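Local coordinates for protein DJ-1 homolog D (Arabidopsis thaliana, PDB 4OGG) that belongs to the DJ-1/PfpI family and carries two such domains in tandem within one chain, at residues I351-T356 with H369-S374. Sequence-based numbering, arbitrary orientation.
Sequences IDRCFT and HPEFVS
E371 reaches from the first turn of helix 369-380 across to the backbone of the loop that leads into strand 355-357. Its CG lies anti to the carbonyl carbon (chi1 -66°), and the chain runs extended from there. E371 OE2 accepts a hydrogen bond from C354 N at 3.0 Å. The bond is fairly straight, 162° at the hydrogen, but the N-H comes from above the carboxylate plane, 38° out of it. The same oxygen, E371 OE2, packs against R353 CA at 3.5 Å. The R353 side chain slants across that of E371. R353 NH1 stays 5.1 Å from E371 OE2, too far for a salt bridge, though the opposite charges may still attract weakly at this range.

C354 turns its side chain toward the helix. C354 CB packs on E371 CB at 3.8 Å. C354 SG sits 3.5 Å from F372 N and also touches F372 CB. The sulfur lies at the edge of the F372 ring, 5.5 Å from the centroid, in a sulfur-aromatic contact. A water adds a second polar link. It donates to D352 O at 2.7 Å and accepts from E371 N, a backbone N-H in the first helical turn.

The contact joins helix 369-380 to the loop before strand 355-357, which within this chain is an outermost strand of the six-stranded sheet in the second DJ-1/PfpI domain. F355 pairs through its backbone with T362 of strand 360-362, and F372 packs on V361 of that strand. On the helix, P370 and V373 meet helix 15-27 of the first domain, while H369 packs against helix 208-221.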
# COMPACT_ATOMS: atom_id res chain seq x y z
N ILE C 351 -8.72 4.48 27.81
CA ILE C 351 -7.75 3.61 27.16
C ILE C 351 -6.29 3.97 27.44
O ILE C 351 -5.40 3.14 27.27
CB ILE C 351 -7.98 3.60 25.63
CG1 ILE C 351 -7.16 2.47 24.99
CG2 ILE C 351 -7.60 4.94 25.02
CD1 ILE C 351 -7.63 1.09 25.39
N ASP C 352 -6.04 5.20 27.88
CA ASP C 352 -4.68 5.64 28.16
C ASP C 352 -4.29 5.46 29.63
O ASP C 352 -3.23 5.92 30.06
CB ASP C 352 -4.51 7.11 27.75
CG ASP C 352 -5.37 8.05 28.57
OD1 ASP C 352 -6.55 7.74 28.79
OD2 ASP C 352 -4.86 9.11 28.98
N ARG C 353 -5.14 4.78 30.39
CA ARG C 353 -4.88 4.54 31.80
C ARG C 353 -4.00 3.30 31.98
O ARG C 353 -4.15 2.31 31.25
CB ARG C 353 -6.20 4.35 32.56
CG ARG C 353 -6.04 3.99 34.03
CD ARG C 353 -7.37 3.55 34.64
NE ARG C 353 -8.33 4.64 34.80
CZ ARG C 353 -8.15 5.68 35.60
NH1 ARG C 353 -7.04 5.78 36.33
NH2 ARG C 353 -9.08 6.63 35.68
N CYS C 354 -3.06 3.36 32.92
CA CYS C 354 -2.18 2.24 33.21
C CYS C 354 -2.29 1.89 34.69
O CYS C 354 -2.71 2.71 35.50
CB CYS C 354 -0.73 2.56 32.85
SG CYS C 354 -0.41 2.56 31.07
N PHE C 355 -1.89 0.67 35.03
CA PHE C 355 -1.97 0.21 36.41
C PHE C 355 -0.65 -0.37 36.90
O PHE C 355 0.14 -0.91 36.13
CB PHE C 355 -3.06 -0.85 36.54
CG PHE C 355 -4.43 -0.38 36.12
CD1 PHE C 355 -5.21 0.37 36.99
CD2 PHE C 355 -4.93 -0.70 34.87
CE1 PHE C 355 -6.49 0.79 36.62
CE2 PHE C 355 -6.20 -0.28 34.48
CZ PHE C 355 -6.98 0.46 35.36
N THR C 356 -0.44 -0.26 38.21
CA THR C 356 0.76 -0.80 38.84
C THR C 356 0.33 -1.78 39.92
O THR C 356 -0.46 -1.45 40.80
CB THR C 356 1.62 0.31 39.48
OG1 THR C 356 2.18 1.14 38.46
CG2 THR C 356 2.75 -0.30 40.31
N HIS C 369 0.99 5.42 26.83
CA HIS C 369 2.43 5.50 27.07
C HIS C 369 2.88 6.46 28.17
O HIS C 369 3.83 6.17 28.91
CB HIS C 369 3.17 5.80 25.77
CG HIS C 369 3.24 4.63 24.84
ND1 HIS C 369 3.38 4.76 23.47
CD2 HIS C 369 3.19 3.30 25.08
CE1 HIS C 369 3.40 3.57 22.92
NE2 HIS C 369 3.29 2.66 23.87
N PRO C 370 2.23 7.63 28.30
CA PRO C 370 2.66 8.56 29.35
C PRO C 370 2.61 7.91 30.74
O PRO C 370 3.58 7.95 31.48
CB PRO C 370 1.68 9.72 29.21
CG PRO C 370 1.43 9.74 27.73
CD PRO C 370 1.23 8.27 27.42
N GLU C 371 1.47 7.30 31.07
CA GLU C 371 1.34 6.65 32.37
C GLU C 371 2.18 5.38 32.42
O GLU C 371 2.71 5.02 33.47
CB GLU C 371 -0.13 6.32 32.67
CG GLU C 371 -1.00 7.56 32.84
CD GLU C 371 -2.33 7.26 33.51
OE1 GLU C 371 -3.17 8.18 33.60
OE2 GLU C 371 -2.54 6.11 33.95
N PHE C 372 2.31 4.71 31.28
CA PHE C 372 3.11 3.49 31.19
C PHE C 372 4.55 3.79 31.61
O PHE C 372 5.10 3.15 32.51
CB PHE C 372 3.09 2.97 29.74
CG PHE C 372 3.74 1.61 29.56
CD1 PHE C 372 3.20 0.48 30.17
CD2 PHE C 372 4.85 1.47 28.74
CE1 PHE C 372 3.76 -0.78 29.96
CE2 PHE C 372 5.43 0.22 28.53
CZ PHE C 372 4.88 -0.91 29.14
N VAL C 373 5.15 4.78 30.95
CA VAL C 373 6.52 5.16 31.26
C VAL C 373 6.62 5.78 32.65
O VAL C 373 7.55 5.49 33.40
CB VAL C 373 7.05 6.17 30.21
CG1 VAL C 373 8.46 6.63 30.59
CG2 VAL C 373 7.06 5.52 28.83
N SER C 374 5.65 6.63 33.00
CA SER C 374 5.64 7.29 34.30
C SER C 374 5.61 6.28 35.46
O SER C 374 6.36 6.41 36.42
CB SER C 374 4.43 8.23 34.40
OG SER C 374 4.41 8.90 35.65
O HOH W 1 -1.25 7.70 29.73